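PDB 4CCS: CBIX from Paracoccus pantotrophus, which probably catalyses the last step of siroheme biosynthesis, the insertion of iron into sirohydrochlorin, in denitrifying alpha-proteobacteria. Local coordinates for residues N4-A9 with G48-A53; A53-L58 with G82-R87; A104-A109 with I176-F181; L122-H127 with R141-L146. All coordinates share one frame; numbering follows the deposited sequence.

Interaction 1: residues N4-A9 with G48-A53; sequences NVLIVA and GALDRA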
loop_
_atom_site.group_PDB
_atom_site.type_symbol
_atom_site.label_atom_id
_atom_site.label_comp_id
_atom_site.label_asym_id
_atom_site.label_seq_id
_atom_site.Cartn_x
_atom_site.Cartn_y
_atom_site.Cartn_z
ATOM N N ASN A 4 -15.323 3.394 -16.832
ATOM C CA ASN A 4 -15.394 4.000 -15.494
ATOM C C ASN A 4 -14.465 3.273 -14.510
ATOM O O ASN A 4 -14.562 2.051 -14.371
ATOM C CB ASN A 4 -16.835 3.995 -14.971
ATOM C CG ASN A 4 -17.654 5.226 -15.298
ATOM O OD1 ASN A 4 -17.154 6.248 -15.785
ATOM N ND2 ASN A 4 -18.938 5.174 -14.974
ATOM N N VAL A 5 -13.548 4.016 -13.857
ATOM C CA VAL A 5 -12.610 3.438 -12.872
ATOM C C VAL A 5 -12.634 4.219 -11.553
ATOM O O VAL A 5 -12.456 5.437 -11.547
ATOM C CB VAL A 5 -11.153 3.263 -13.417
ATOM C CG1 VAL A 5 -10.224 2.640 -12.365
ATOM C CG2 VAL A 5 -11.131 2.428 -14.699
ATOM N N LEU A 6 -12.800 3.500 -10.436
ATOM C CA LEU A 6 -12.771 4.112 -9.115
ATOM C C LEU A 6 -11.632 3.508 -8.281
ATOM O O LEU A 6 -11.598 2.296 -8.087
ATOM C CB LEU A 6 -14.154 3.941 -8.444
ATOM C CG LEU A 6 -14.477 4.760 -7.185
ATOM C CD1 LEU A 6 -14.291 6.282 -7.409
ATOM C CD2 LEU A 6 -15.906 4.486 -6.735
ATOM N N ILE A 7 -10.678 4.351 -7.850
ATOM C CA ILE A 7 -9.546 3.986 -6.974
ATOM C C ILE A 7 -10.096 4.180 -5.560
ATOM O O ILE A 7 -10.486 5.298 -5.197
ATOM C CB ILE A 7 -8.294 4.868 -7.218
ATOM C CG1 ILE A 7 -7.887 4.955 -8.719
ATOM C CG2 ILE A 7 -7.117 4.435 -6.332
ATOM C CD1 ILE A 7 -7.720 3.689 -9.533
ATOM N N VAL A 8 -10.187 3.085 -4.799
ATOM C CA VAL A 8 -10.827 3.074 -3.482
ATOM C C VAL A 8 -9.845 2.823 -2.346
ATOM O O VAL A 8 -9.135 1.819 -2.348
ATOM C CB VAL A 8 -12.012 2.064 -3.470
ATOM C CG1 VAL A 8 -12.660 1.965 -2.087
ATOM C CG2 VAL A 8 -13.059 2.435 -4.521
ATOM N N ALA A 9 -9.843 3.721 -1.359
ATOM C CA ALA A 9 -9.037 3.557 -0.155
ATOM C C ALA A 9 -9.920 3.132 1.019
ATOM O O ALA A 9 -11.108 3.498 1.078
ATOM C CB ALA A 9 -8.349 4.861 0.190
ATOM N N GLY A 48 -21.395 7.808 0.903
ATOM C CA GLY A 48 -21.717 7.907 -0.526
ATOM C C GLY A 48 -20.481 7.786 -1.429
ATOM O O GLY A 48 -20.540 8.204 -2.585
ATOM N N ALA A 49 -19.373 7.207 -0.904
ATOM C CA ALA A 49 -18.095 7.007 -1.624
ATOM C C ALA A 49 -18.282 6.271 -2.951
ATOM O O ALA A 49 -17.708 6.672 -3.964
ATOM C CB ALA A 49 -17.121 6.222 -0.749
ATOM N N LEU A 50 -19.100 5.204 -2.923
ATOM C CA LEU A 50 -19.369 4.301 -4.038
ATOM C C LEU A 50 -20.625 4.592 -4.859
ATOM O O LEU A 50 -20.923 3.803 -5.766
ATOM C CB LEU A 50 -19.436 2.852 -3.517
ATOM C CG LEU A 50 -18.207 2.309 -2.779
ATOM C CD1 LEU A 50 -18.542 1.022 -2.072
ATOM C CD2 LEU A 50 -17.023 2.132 -3.709
ATOM N N ASP A 51 -21.370 5.684 -4.584
ATOM C CA ASP A 51 -22.591 5.866 -5.373
ATOM C C ASP A 51 -22.322 6.409 -6.806
ATOM O O ASP A 51 -23.243 6.400 -7.623
ATOM C CB ASP A 51 -23.701 6.646 -4.638
ATOM C CG ASP A 51 -23.345 7.945 -3.957
ATOM O OD1 ASP A 51 -22.561 8.728 -4.542
ATOM O OD2 ASP A 51 -23.954 8.246 -2.910
ATOM N N ARG A 52 -21.061 6.748 -7.148
ATOM C CA ARG A 52 -20.716 7.155 -8.515
ATOM C C ARG A 52 -20.448 5.912 -9.400
ATOM O O ARG A 52 -20.424 6.019 -10.628
ATOM C CB ARG A 52 -19.551 8.172 -8.543
ATOM C CG ARG A 52 -18.146 7.583 -8.428
ATOM C CD ARG A 52 -17.108 8.663 -8.169
ATOM N NE ARG A 52 -16.963 8.907 -6.735
ATOM C CZ ARG A 52 -16.083 9.737 -6.184
ATOM N NH1 ARG A 52 -15.248 10.436 -6.948
ATOM N NH2 ARG A 52 -16.036 9.884 -4.868
ATOM N N ALA A 53 -20.264 4.736 -8.763
ATOM C CA ALA A 53 -20.007 3.462 -9.434
ATOM C C ALA A 53 -21.288 2.826 -9.951
ATOM O O ALA A 53 -22.354 2.996 -9.361
ATOM C CB ALA A 53 -19.307 2.502 -8.480
#

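Interaction 2: residues A53-L58 with G82-R87; sequences ADDETL and GAPKAR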
loop_
_atom_site.group_PDB
_atom_site.type_symbol
_atom_site.label_atom_id
_atom_site.label_comp_id
_atom_site.label_asym_id
_atom_site.label_seq_id
_atom_site.Cartn_x
_atom_site.Cartn_y
_atom_site.Cartn_z
ATOM N N ALA A 53 -20.264 4.736 -8.763
ATOM C CA ALA A 53 -20.007 3.462 -9.434
ATOM C C ALA A 53 -21.288 2.826 -9.951
ATOM O O ALA A 53 -22.354 2.996 -9.361
ATOM C CB ALA A 53 -19.307 2.502 -8.480
ATOM N N ASP A 54 -21.164 2.059 -11.041
ATOM C CA ASP A 54 -22.251 1.298 -11.653
ATOM C C ASP A 54 -21.738 -0.093 -12.046
ATOM O O ASP A 54 -20.572 -0.408 -11.781
ATOM C CB ASP A 54 -22.895 2.055 -12.837
ATOM C CG ASP A 54 -21.950 2.570 -13.907
ATOM O OD1 ASP A 54 -20.940 1.882 -14.199
ATOM O OD2 ASP A 54 -22.247 3.633 -14.494
ATOM N N ASP A 55 -22.597 -0.922 -12.668
ATOM C CA ASP A 55 -22.270 -2.286 -13.087
ATOM C C ASP A 55 -21.101 -2.399 -14.078
ATOM O O ASP A 55 -20.504 -3.471 -14.168
ATOM C CB ASP A 55 -23.523 -2.994 -13.638
ATOM C CG ASP A 55 -24.457 -3.505 -12.554
ATOM O OD1 ASP A 55 -23.983 -3.731 -11.418
ATOM O OD2 ASP A 55 -25.654 -3.708 -12.852
ATOM N N GLU A 56 -20.758 -1.312 -14.798
ATOM C CA GLU A 56 -19.638 -1.329 -15.744
ATOM C C GLU A 56 -18.385 -0.607 -15.206
ATOM O O GLU A 56 -17.457 -0.329 -15.970
ATOM C CB GLU A 56 -20.069 -0.793 -17.126
ATOM C CG GLU A 56 -20.792 -1.828 -17.979
ATOM C CD GLU A 56 -19.898 -2.758 -18.781
ATOM O OE1 GLU A 56 -19.235 -3.630 -18.172
ATOM O OE2 GLU A 56 -19.870 -2.622 -20.027
ATOM N N THR A 57 -18.346 -0.324 -13.892
ATOM C CA THR A 57 -17.199 0.353 -13.265
ATOM C C THR A 57 -16.171 -0.680 -12.785
ATOM O O THR A 57 -16.555 -1.735 -12.271
ATOM C CB THR A 57 -17.666 1.292 -12.109
ATOM O OG1 THR A 57 -18.639 2.218 -12.597
ATOM C CG2 THR A 57 -16.518 2.078 -11.466
ATOM N N LEU A 58 -14.872 -0.372 -12.955
ATOM C CA LEU A 58 -13.779 -1.198 -12.437
ATOM C C LEU A 58 -13.316 -0.552 -11.119
ATOM O O LEU A 58 -13.192 0.665 -11.047
ATOM C CB LEU A 58 -12.587 -1.281 -13.413
ATOM C CG LEU A 58 -12.816 -1.843 -14.835
ATOM C CD1 LEU A 58 -11.485 -2.085 -15.516
ATOM C CD2 LEU A 58 -13.586 -3.146 -14.810
ATOM N N GLY A 82 -25.951 0.271 -5.894
ATOM C CA GLY A 82 -26.501 0.134 -7.241
ATOM C C GLY A 82 -25.505 -0.469 -8.236
ATOM O O GLY A 82 -25.767 -0.436 -9.442
ATOM N N ALA A 83 -24.382 -1.041 -7.737
ATOM C CA ALA A 83 -23.329 -1.636 -8.569
ATOM C C ALA A 83 -22.938 -3.094 -8.172
ATOM O O ALA A 83 -21.768 -3.315 -7.828
ATOM C CB ALA A 83 -22.103 -0.733 -8.558
ATOM N N PRO A 84 -23.880 -4.093 -8.249
ATOM C CA PRO A 84 -23.522 -5.478 -7.893
ATOM C C PRO A 84 -22.533 -6.148 -8.846
ATOM O O PRO A 84 -21.732 -6.969 -8.398
ATOM C CB PRO A 84 -24.873 -6.208 -7.880
ATOM C CG PRO A 84 -25.762 -5.380 -8.721
ATOM C CD PRO A 84 -25.344 -3.978 -8.422
ATOM N N LYS A 85 -22.591 -5.809 -10.146
ATOM C CA LYS A 85 -21.716 -6.383 -11.168
ATOM C C LYS A 85 -20.409 -5.602 -11.384
ATOM O O LYS A 85 -19.674 -5.915 -12.325
ATOM C CB LYS A 85 -22.475 -6.583 -12.492
ATOM C CG LYS A 85 -23.342 -7.839 -12.504
ATOM C CD LYS A 85 -24.165 -7.958 -13.784
ATOM C CE LYS A 85 -25.032 -9.196 -13.799
ATOM N NZ LYS A 85 -26.153 -9.119 -12.820
ATOM N N ALA A 86 -20.103 -4.608 -10.510
ATOM C CA ALA A 86 -18.861 -3.835 -10.599
ATOM C C ALA A 86 -17.666 -4.757 -10.313
ATOM O O ALA A 86 -17.646 -5.466 -9.303
ATOM C CB ALA A 86 -18.885 -2.658 -9.633
ATOM N N ARG A 87 -16.716 -4.788 -11.250
ATOM C CA ARG A 87 -15.534 -5.636 -11.199
ATOM C C ARG A 87 -14.463 -5.075 -10.262
ATOM O O ARG A 87 -14.048 -3.930 -10.413
ATOM C CB ARG A 87 -14.982 -5.829 -12.619
ATOM C CG ARG A 87 -13.846 -6.838 -12.742
ATOM C CD ARG A 87 -13.394 -6.947 -14.186
ATOM N NE ARG A 87 -12.109 -7.632 -14.306
ATOM C CZ ARG A 87 -11.369 -7.647 -15.411
ATOM N NH1 ARG A 87 -11.779 -7.010 -16.501
ATOM N NH2 ARG A 87 -10.211 -8.291 -15.430
#

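Interaction 3: residues A104-A109 with I176-F181; sequences ALIAQA and ICLPLF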
loop_
_atom_site.group_PDB
_atom_site.type_symbol
_atom_site.label_atom_id
_atom_site.label_comp_id
_atom_site.label_asym_id
_atom_site.label_seq_id
_atom_site.Cartn_x
_atom_site.Cartn_y
_atom_site.Cartn_z
ATOM N N ALA A 104 13.546 -0.311 -6.038
ATOM C CA ALA A 104 14.040 0.969 -6.554
ATOM C C ALA A 104 14.098 2.031 -5.433
ATOM O O ALA A 104 15.079 2.765 -5.339
ATOM C CB ALA A 104 13.149 1.448 -7.680
ATOM N N LEU A 105 13.063 2.085 -4.562
ATOM C CA LEU A 105 13.059 3.061 -3.458
ATOM C C LEU A 105 14.196 2.802 -2.474
ATOM O O LEU A 105 14.891 3.740 -2.076
ATOM C CB LEU A 105 11.711 3.042 -2.723
ATOM C CG LEU A 105 10.515 3.632 -3.461
ATOM C CD1 LEU A 105 9.230 3.208 -2.780
ATOM C CD2 LEU A 105 10.597 5.181 -3.526
ATOM N N ILE A 106 14.409 1.534 -2.107
ATOM C CA ILE A 106 15.469 1.135 -1.173
ATOM C C ILE A 106 16.875 1.364 -1.770
ATOM O O ILE A 106 17.764 1.878 -1.076
ATOM C CB ILE A 106 15.223 -0.312 -0.683
ATOM C CG1 ILE A 106 14.069 -0.327 0.346
ATOM C CG2 ILE A 106 16.477 -0.920 -0.082
ATOM C CD1 ILE A 106 13.405 -1.667 0.511
ATOM N N ALA A 107 17.055 1.015 -3.061
ATOM C CA ALA A 107 18.331 1.224 -3.769
ATOM C C ALA A 107 18.650 2.724 -3.855
ATOM O O ALA A 107 19.776 3.117 -3.557
ATOM C CB ALA A 107 18.272 0.605 -5.168
ATOM N N GLN A 108 17.652 3.559 -4.194
ATOM C CA GLN A 108 17.797 5.034 -4.254
ATOM C C GLN A 108 18.209 5.580 -2.869
ATOM O O GLN A 108 19.154 6.377 -2.771
ATOM C CB GLN A 108 16.488 5.709 -4.738
ATOM C CG GLN A 108 16.559 7.243 -4.857
ATOM C CD GLN A 108 15.364 8.039 -4.340
ATOM O OE1 GLN A 108 14.224 7.553 -4.223
ATOM N NE2 GLN A 108 15.588 9.325 -4.045
ATOM N N ALA A 109 17.532 5.101 -1.807
ATOM C CA ALA A 109 17.802 5.509 -0.420
ATOM C C ALA A 109 19.220 5.177 0.007
ATOM O O ALA A 109 19.912 6.064 0.510
ATOM C CB ALA A 109 16.803 4.863 0.530
ATOM N N ILE A 176 17.604 0.255 6.617
ATOM C CA ILE A 176 16.549 1.042 5.983
ATOM C C ILE A 176 15.226 0.360 6.280
ATOM O O ILE A 176 15.074 -0.841 6.023
ATOM C CB ILE A 176 16.747 1.189 4.439
ATOM C CG1 ILE A 176 18.023 1.969 4.069
ATOM C CG2 ILE A 176 15.522 1.814 3.764
ATOM C CD1 ILE A 176 18.512 1.769 2.642
ATOM N N CYS A 177 14.262 1.146 6.776
ATOM C CA CYS A 177 12.901 0.694 7.000
ATOM C C CYS A 177 11.962 1.310 5.941
ATOM O O CYS A 177 11.862 2.538 5.812
ATOM C CB CYS A 177 12.431 1.021 8.417
ATOM S SG CYS A 177 10.710 0.560 8.730
ATOM N N LEU A 178 11.271 0.446 5.192
ATOM C CA LEU A 178 10.272 0.846 4.206
ATOM C C LEU A 178 8.867 0.506 4.752
ATOM O O LEU A 178 8.573 -0.683 4.961
ATOM C CB LEU A 178 10.512 0.121 2.866
ATOM C CG LEU A 178 9.466 0.394 1.766
ATOM C CD1 LEU A 178 9.395 1.916 1.396
ATOM C CD2 LEU A 178 9.758 -0.451 0.543
ATOM N N PRO A 179 7.995 1.524 4.964
ATOM C CA PRO A 179 6.623 1.259 5.437
ATOM C C PRO A 179 5.778 0.785 4.261
ATOM O O PRO A 179 5.581 1.515 3.282
ATOM C CB PRO A 179 6.141 2.621 5.962
ATOM C CG PRO A 179 7.398 3.390 6.244
ATOM C CD PRO A 179 8.343 2.946 5.147
ATOM N N LEU A 180 5.291 -0.454 4.355
ATOM C CA LEU A 180 4.490 -1.048 3.309
ATOM C C LEU A 180 3.022 -0.700 3.546
ATOM O O LEU A 180 2.246 -1.527 4.019
ATOM C CB LEU A 180 4.782 -2.563 3.244
ATOM C CG LEU A 180 4.361 -3.279 1.972
ATOM C CD1 LEU A 180 5.335 -2.971 0.841
ATOM C CD2 LEU A 180 4.289 -4.792 2.224
ATOM N N PHE A 181 2.672 0.583 3.261
ATOM C CA PHE A 181 1.330 1.151 3.419
ATOM C C PHE A 181 0.905 1.813 2.097
ATOM O O PHE A 181 1.704 2.516 1.470
ATOM C CB PHE A 181 1.313 2.188 4.559
ATOM C CG PHE A 181 1.446 1.593 5.947
ATOM C CD1 PHE A 181 2.692 1.225 6.449
ATOM C CD2 PHE A 181 0.321 1.366 6.733
ATOM C CE1 PHE A 181 2.812 0.640 7.719
ATOM C CE2 PHE A 181 0.444 0.816 8.019
ATOM C CZ PHE A 181 1.685 0.457 8.500
#

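Interaction 4: residues L122-H127 with R141-L146; sequences LLVAAH and RIAAGL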
loop_
_atom_site.group_PDB
_atom_site.type_symbol
_atom_site.label_atom_id
_atom_site.label_comp_id
_atom_site.label_asym_id
_atom_site.label_seq_id
_atom_site.Cartn_x
_atom_site.Cartn_y
_atom_site.Cartn_z
ATOM N N LEU A 122 17.635 -4.583 5.758
ATOM C CA LEU A 122 16.309 -4.094 5.377
ATOM C C LEU A 122 15.196 -4.527 6.300
ATOM O O LEU A 122 15.155 -5.680 6.721
ATOM C CB LEU A 122 15.971 -4.496 3.928
ATOM C CG LEU A 122 16.996 -4.061 2.872
ATOM C CD1 LEU A 122 16.563 -4.518 1.498
ATOM C CD2 LEU A 122 17.231 -2.544 2.913
ATOM N N LEU A 123 14.283 -3.593 6.611
ATOM C CA LEU A 123 13.104 -3.866 7.433
ATOM C C LEU A 123 11.833 -3.397 6.715
ATOM O O LEU A 123 11.667 -2.206 6.439
ATOM C CB LEU A 123 13.223 -3.227 8.825
ATOM C CG LEU A 123 12.064 -3.470 9.801
ATOM C CD1 LEU A 123 11.994 -4.951 10.249
ATOM C CD2 LEU A 123 12.198 -2.556 11.000
ATOM N N VAL A 124 10.950 -4.342 6.414
ATOM C CA VAL A 124 9.677 -4.049 5.763
ATOM C C VAL A 124 8.672 -3.938 6.922
ATOM O O VAL A 124 8.442 -4.930 7.628
ATOM C CB VAL A 124 9.285 -5.149 4.738
ATOM C CG1 VAL A 124 7.856 -4.956 4.230
ATOM C CG2 VAL A 124 10.283 -5.206 3.577
ATOM N N ALA A 125 8.138 -2.727 7.159
ATOM C CA ALA A 125 7.164 -2.506 8.240
ATOM C C ALA A 125 5.760 -2.459 7.664
ATOM O O ALA A 125 5.512 -1.714 6.729
ATOM C CB ALA A 125 7.483 -1.207 8.976
ATOM N N ALA A 126 4.835 -3.270 8.192
ATOM C CA ALA A 126 3.488 -3.316 7.647
ATOM C C ALA A 126 2.441 -3.486 8.744
ATOM O O ALA A 126 2.779 -3.864 9.870
ATOM C CB ALA A 126 3.386 -4.453 6.622
ATOM N N HIS A 127 1.178 -3.183 8.424
ATOM C CA HIS A 127 0.092 -3.309 9.388
ATOM C C HIS A 127 -0.084 -4.762 9.825
ATOM O O HIS A 127 -0.207 -5.038 11.018
ATOM C CB HIS A 127 -1.231 -2.760 8.810
ATOM C CG HIS A 127 -2.347 -2.722 9.817
ATOM N ND1 HIS A 127 -2.384 -1.760 10.822
ATOM C CD2 HIS A 127 -3.456 -3.495 9.916
ATOM C CE1 HIS A 127 -3.500 -1.986 11.504
ATOM N NE2 HIS A 127 -4.186 -3.013 10.988
ATOM N N ARG A 141 6.824 -12.036 1.368
ATOM C CA ARG A 141 7.171 -12.230 -0.053
ATOM C C ARG A 141 7.985 -11.020 -0.537
ATOM O O ARG A 141 8.969 -11.196 -1.266
ATOM C CB ARG A 141 5.906 -12.373 -0.917
ATOM C CG ARG A 141 5.368 -13.790 -0.983
ATOM C CD ARG A 141 4.362 -13.982 -2.115
ATOM N NE ARG A 141 3.127 -13.202 -1.954
ATOM C CZ ARG A 141 2.092 -13.564 -1.200
ATOM N NH1 ARG A 141 2.133 -14.686 -0.493
ATOM N NH2 ARG A 141 1.012 -12.799 -1.138
ATOM N N ILE A 142 7.580 -9.789 -0.117
ATOM C CA ILE A 142 8.320 -8.563 -0.462
ATOM C C ILE A 142 9.755 -8.642 0.121
ATOM O O ILE A 142 10.727 -8.505 -0.626
ATOM C CB ILE A 142 7.576 -7.246 -0.041
ATOM C CG1 ILE A 142 6.204 -7.057 -0.773
ATOM C CG2 ILE A 142 8.489 -6.002 -0.203
ATOM C CD1 ILE A 142 6.237 -6.808 -2.307
ATOM N N ALA A 143 9.880 -8.872 1.444
ATOM C CA ALA A 143 11.197 -8.963 2.098
ATOM C C ALA A 143 12.084 -10.038 1.441
ATOM O O ALA A 143 13.246 -9.766 1.161
ATOM C CB ALA A 143 11.037 -9.259 3.585
ATOM N N ALA A 144 11.523 -11.237 1.166
ATOM C CA ALA A 144 12.281 -12.327 0.527
ATOM C C ALA A 144 12.748 -11.959 -0.893
ATOM O O ALA A 144 13.790 -12.436 -1.324
ATOM C CB ALA A 144 11.459 -13.613 0.506
ATOM N N GLY A 145 12.021 -11.068 -1.590
ATOM C CA GLY A 145 12.396 -10.607 -2.934
ATOM C C GLY A 145 13.485 -9.540 -2.881
ATOM O O GLY A 145 14.240 -9.392 -3.837
ATOM N N LEU A 146 13.554 -8.770 -1.772
ATOM C CA LEU A 146 14.557 -7.725 -1.592
ATOM C C LEU A 146 15.880 -8.288 -1.043
ATOM O O LEU A 146 16.955 -7.788 -1.384
ATOM C CB LEU A 146 14.026 -6.648 -0.610
ATOM C CG LEU A 146 12.799 -5.837 -1.016
ATOM C CD1 LEU A 146 12.199 -5.126 0.193
ATOM C CD2 LEU A 146 13.136 -4.817 -2.074
#

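Interaction 1: residues N4-A9 with G48-A53
L6 sends its two methyl groups to different partners in the loop 48-53. Its CG stands anti to the backbone N (chi1 -167°), and beyond this branch point CD1 turns to R52 while CD2 faces L50 and A53. The L6 and R52 side chains cross at about a right angle. CD1 of L6 lies 3.8 Å from R52 CD and sits over one face of the guanidinium, offset toward its rim. Arginine suits this place because its methylenes and the flat face of its head can cover a leucine while the residue as a whole stays exposed. Strand 4-9 is an inner strand of the N-terminal parallel sheet of this chelatase-like alpha/beta fold, between strands 38-43 and 57-61. The loop linking those two neighbours folds over the face that carries L6 and V8, through two overlapping type I turns, G48 to D51 and L50 to A53. L50 enters from that loop at a slant to L6, with CD2 of L50 4.0 Å from CD2 of L6. The same L50 methyl meets V8 CG2 at 4.1 Å, these two side chains being roughly perpendicular. A53 offers just a CB, 4.3 Å from L6 CD2, and this small residue lets the loop come close to the strand. The carbonyl O of A49 is buried here without a hydrogen-bonding partner, its neighbour across the contact being the apolar L6 CD2 at 4.0 Å.

Interaction 2: residues A53-L58 with G82-R87
A53 and A83 meet through their methyls, CB to CB 4.3 Å, and their small size lets the chain just before the D54-T57 turn lie close to the A83-A86 turn. D54 is next, and its backbone carbonyl rests on the CB atoms of A83 and A86. Its own carboxylate turns away to hold the D54-T57 type I turn: OD1 takes E56 N at 3.3 Å in an Asx turn and T57 OG1 at 2.8 Å, the two arriving from opposite faces of the carboxylate plane. D55 bends across instead. Its CG lies beside the backbone N (chi1 -79°), and D55 OD1 accepts K85 N at 2.8 Å, with a nearly straight N-H (157°) coming from above the carboxylate plane. An acceptor suits this place, since K85 N is an amide of the facing A83-A86 turn. K85 CB packs 3.4 Å from the same D55 OD1. The two turns stand at the start of strands 57-61 and 87-88, joined by helix 68-80 in a beta-alpha-beta crossover; G82, with its positive phi, leads out of that helix. T57 O receives a weak bond from R87 N at 3.2 Å. L58 then pairs in parallel with R87, and their side chains run side by side, L58 CD2 3.7 Å from R87 CB. The extended arginine carries its head past the leucine, where R87 NH1 makes a weak hydrogen bond to A226 O.

Interaction 3: residues A104-A109 with I176-F181
I106 and L178 carry the middle of this contact between helix 98-113 and strand 175-179. In I106, CG1 lies beside the backbone N (chi1 -75°), and the chain then extends so that CD1 comes 3.8 Å from L178 CD2, the two side chains meeting at a slant. L178 has its CG anti to the backbone N (chi1 176°), with CD2 turned to I106 and CD1 to L105 CD1, 4.4 Å away. I176 directs its long branch at the helix: its CD1 touches the carbonyl O of I106 at 3.8 Å and A109 CB at 4.1 Å. The small A109 leaves room for that branch, while the CG2 branch of I176 faces I106 CG1. Residues 104-109 of the helix run roughly antiparallel to residues 176-179 of the strand (147°), the two axes 9.7 Å apart at closest approach, and the helix covers one face of the C-terminal parallel sheet in the chelatase-like fold; L122 of the neighbouring strand also packs on I106. A bound D-malate lies about 8 Å from the I106 side chain. With no hydrogen bond across the contact, helix and strand are held by the fit of branched aliphatic groups and by their burial from water.

Interaction 4: residues L122-H127 with R141-L146
V124 and L122 project from one face of strand 121-126 onto helix 134-146, the first strand and the helix of a beta-alpha-beta unit that continues into strand 152-157. Helical residues 141-146 return almost antiparallel to strand residues 122-126 (164°), the two axes 8.9 Å apart at closest approach, as in the parallel alpha/beta sheets of the chelatase fold.

The contacts across the interface are all apolar. V124 does most of the work through one methyl: CG2, beside the backbone N because CG1 is anti to it (chi1 171°), touches I142 CG2 at 4.3 Å, A143 CB at 4.1 Å and L146 CD1 at 3.9 Å. A beta-branched valine suits a strand, and its short side chain suits a helix lying this near. The alanine at A143 permits that closeness, having just one methyl to accommodate. I142 lends its CG2 branch to V124, while its longer branch leads away and the residue also packs on P99 of helix 98-113.

No hydrogen bond crosses the contact; the strand's backbone bonds run to the strands flanking it. They tie L122 to A152 and T154, and L123 to I176 and L178, which makes this an inner strand of the sheet. Just past the strand end, H127 ND1 is hydrogen-bonded to OD2 of D190.

L122 and L146 close the other end, their side chains crossing at about a right angle, with L122 CD1 set 3.9 Å from L146 CB.

Overall arrangement
The four contacts fall into two pairs on opposite sides of the chain's centre, one for each parallel sheet. Interactions 1 and 2 share A53 and meet where strands 4-9 and 57-61 hydrogen-bond, N4 O to L58 N and L58 O to L6 N. Interactions 3 and 4 likewise join at neighbouring strands, I176 O with L123 N, and I106 packs on L122 between them. Both of these are buried helix-on-sheet contacts without a hydrogen bond across them. Interaction 1 is also mostly apolar but has an exposed arginine at its border. Interaction 2, farthest from the centre and partly exposed, relies most on backbone and carboxylate hydrogen bonds.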